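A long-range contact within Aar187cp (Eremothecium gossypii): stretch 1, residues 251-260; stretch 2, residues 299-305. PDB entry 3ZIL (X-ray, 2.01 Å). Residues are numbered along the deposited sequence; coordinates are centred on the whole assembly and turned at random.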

# COMPACT_ATOMS: atom_id res chain seq x y z
N LEU A 251 -19.61 0.81 3.58
CA LEU A 251 -18.52 -0.10 3.26
C LEU A 251 -18.98 -1.60 3.46
O LEU A 251 -18.78 -2.50 2.62
CB LEU A 251 -17.33 0.27 4.10
CG LEU A 251 -16.05 -0.57 4.01
CD1 LEU A 251 -15.59 -0.63 2.52
CD2 LEU A 251 -14.97 0.01 4.94
N VAL A 252 -19.54 -1.90 4.61
CA VAL A 252 -20.09 -3.21 4.86
C VAL A 252 -21.01 -3.69 3.71
O VAL A 252 -20.84 -4.86 3.28
CB VAL A 252 -20.80 -3.19 6.25
CG1 VAL A 252 -21.65 -4.45 6.47
CG2 VAL A 252 -19.72 -3.11 7.34
N ARG A 253 -21.96 -2.84 3.19
CA ARG A 253 -22.81 -3.34 2.06
C ARG A 253 -21.97 -3.81 0.93
O ARG A 253 -22.23 -4.90 0.45
CB ARG A 253 -23.80 -2.32 1.40
CG ARG A 253 -24.65 -1.61 2.37
CD ARG A 253 -25.88 -0.86 1.77
NE ARG A 253 -26.54 -0.40 3.00
CZ ARG A 253 -26.39 0.79 3.57
NH1 ARG A 253 -25.69 1.79 2.98
NH2 ARG A 253 -26.99 1.02 4.73
N SER A 254 -21.07 -2.92 0.44
CA SER A 254 -20.18 -3.24 -0.66
C SER A 254 -19.45 -4.53 -0.45
O SER A 254 -19.44 -5.40 -1.36
CB SER A 254 -19.18 -2.11 -0.92
OG SER A 254 -19.98 -0.97 -1.20
N LEU A 255 -18.82 -4.67 0.71
CA LEU A 255 -18.07 -5.87 1.00
C LEU A 255 -19.01 -7.08 1.06
O LEU A 255 -18.65 -8.17 0.49
CB LEU A 255 -17.27 -5.77 2.33
CG LEU A 255 -16.10 -4.76 2.24
CD1 LEU A 255 -15.60 -4.43 3.68
CD2 LEU A 255 -14.97 -5.35 1.40
N ALA A 256 -20.19 -6.91 1.72
CA ALA A 256 -21.07 -8.10 1.83
C ALA A 256 -21.63 -8.52 0.40
O ALA A 256 -21.88 -9.70 0.14
CB ALA A 256 -22.16 -7.88 2.86
N MET A 257 -21.69 -7.60 -0.56
CA MET A 257 -22.27 -7.98 -1.83
C MET A 257 -21.21 -8.67 -2.66
O MET A 257 -21.45 -9.74 -3.22
CB MET A 257 -22.84 -6.78 -2.55
CG MET A 257 -24.27 -6.51 -2.09
SD MET A 257 -24.63 -4.78 -2.33
CE MET A 257 -26.43 -4.79 -2.45
N SER A 258 -20.04 -8.07 -2.67
CA SER A 258 -18.88 -8.76 -3.16
C SER A 258 -18.66 -10.22 -2.63
O SER A 258 -18.47 -11.20 -3.41
CB SER A 258 -17.66 -7.91 -2.95
OG SER A 258 -16.62 -8.68 -3.44
N VAL A 259 -18.73 -10.40 -1.33
CA VAL A 259 -18.61 -11.77 -0.81
C VAL A 259 -19.73 -12.64 -1.38
O VAL A 259 -19.49 -13.77 -1.86
CB VAL A 259 -18.55 -11.77 0.72
CG1 VAL A 259 -18.75 -13.19 1.30
CG2 VAL A 259 -17.25 -11.13 1.18
N GLN A 260 -20.96 -12.10 -1.36
CA GLN A 260 -22.13 -12.81 -1.91
C GLN A 260 -21.97 -13.14 -3.39
O GLN A 260 -22.44 -14.17 -3.82
CB GLN A 260 -23.45 -12.08 -1.71
CG GLN A 260 -24.14 -12.27 -0.37
CD GLN A 260 -25.17 -11.18 -0.13
OE1 GLN A 260 -24.88 -10.14 0.50
NE2 GLN A 260 -26.38 -11.38 -0.67
N GLU A 299 -28.19 -4.48 7.00
CA GLU A 299 -29.05 -5.51 6.37
C GLU A 299 -28.40 -6.45 5.34
O GLU A 299 -28.67 -7.64 5.39
CB GLU A 299 -30.35 -4.89 5.80
CG GLU A 299 -30.50 -5.04 4.29
CD GLU A 299 -31.74 -4.37 3.74
OE1 GLU A 299 -32.73 -4.19 4.50
OE2 GLU A 299 -31.72 -4.02 2.55
N GLU A 300 -27.57 -5.97 4.41
CA GLU A 300 -26.98 -6.92 3.41
C GLU A 300 -26.04 -7.95 4.03
O GLU A 300 -25.80 -8.98 3.42
CB GLU A 300 -26.20 -6.24 2.22
CG GLU A 300 -27.07 -5.68 1.10
CD GLU A 300 -27.40 -4.21 1.35
OE1 GLU A 300 -27.59 -3.78 2.52
OE2 GLU A 300 -27.43 -3.46 0.35
N LEU A 301 -25.47 -7.66 5.20
CA LEU A 301 -24.56 -8.61 5.80
C LEU A 301 -25.39 -9.79 6.34
O LEU A 301 -24.92 -10.94 6.37
CB LEU A 301 -23.67 -7.94 6.89
CG LEU A 301 -22.54 -8.75 7.51
CD1 LEU A 301 -21.59 -9.30 6.47
CD2 LEU A 301 -21.82 -7.88 8.53
N THR A 302 -26.64 -9.50 6.70
CA THR A 302 -27.52 -10.55 7.19
C THR A 302 -27.97 -11.48 6.05
O THR A 302 -28.45 -12.58 6.30
CB THR A 302 -28.75 -10.02 7.91
OG1 THR A 302 -29.68 -9.54 6.93
CG2 THR A 302 -28.41 -8.90 8.90
N ASN A 303 -27.79 -11.07 4.79
CA ASN A 303 -28.01 -12.00 3.68
C ASN A 303 -26.93 -13.02 3.60
O ASN A 303 -26.97 -13.87 2.70
CB ASN A 303 -27.99 -11.28 2.38
CG ASN A 303 -29.15 -10.38 2.21
OD1 ASN A 303 -30.19 -10.57 2.85
ND2 ASN A 303 -28.99 -9.37 1.40
N PHE A 304 -25.93 -12.92 4.47
CA PHE A 304 -24.98 -14.03 4.65
C PHE A 304 -25.79 -15.22 5.27
O PHE A 304 -25.33 -16.38 5.22
CB PHE A 304 -23.84 -13.65 5.65
CG PHE A 304 -22.63 -12.91 5.05
CD1 PHE A 304 -22.69 -12.25 3.84
CD2 PHE A 304 -21.42 -12.85 5.80
CE1 PHE A 304 -21.56 -11.57 3.35
CE2 PHE A 304 -20.28 -12.19 5.30
CZ PHE A 304 -20.36 -11.54 4.08
N GLY A 305 -26.98 -14.91 5.83
CA GLY A 305 -27.94 -15.97 6.28
C GLY A 305 -28.08 -17.14 5.31
O GLY A 305 -27.98 -18.33 5.70

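Residues 251-260 form a continuous stretch of α-helix, held by i to i+4 bonds such as Ala 256 N to Val 252 O (2.7 Å) and Gln 260 N to Ala 256 O (3.0 Å). The second stretch turns more tightly: Phe 304 N bonds to Leu 301 O (2.9 Å) and Gly 305 N to Thr 302 O (2.8 Å), both i to i+3. The backbones come close at Ala 256, whose CA lies 5.3 Å from Leu 301 CA, and the spacing widens to 7.3 Å between Gln 260 CA and Phe 304 CA.

The small side chain of Ala 256 points toward the second stretch, with its CB 3.9 Å from Leu 301 CA. The same CB packs 3.9 Å from Leu 301 CD1 and 3.8 Å from Phe 304 CE1. Val 252 CG1 extends the apolar contact to Leu 301 CD2 (4.0 Å), and Val 259 CG1 reaches Phe 304 CZ (3.6 Å). The carbonyl oxygen of Ala 256 meets the edge of the Phe 304 ring, 3.7 Å from CE1.

Glu 300, the residue most covered by the partner stretch, lies along a more exposed flank. Its OE1 forms a salt bridge with Arg 253 NE at 3.6 Å, near the guanidinium plane, while Met 257 CE approaches Glu 300 OE2 to 3.3 Å. Gln 260, whose CA-to-CB bond is sideways but whose side-chain end comes nearer, lies against Asn 303 and the Glu 300 backbone.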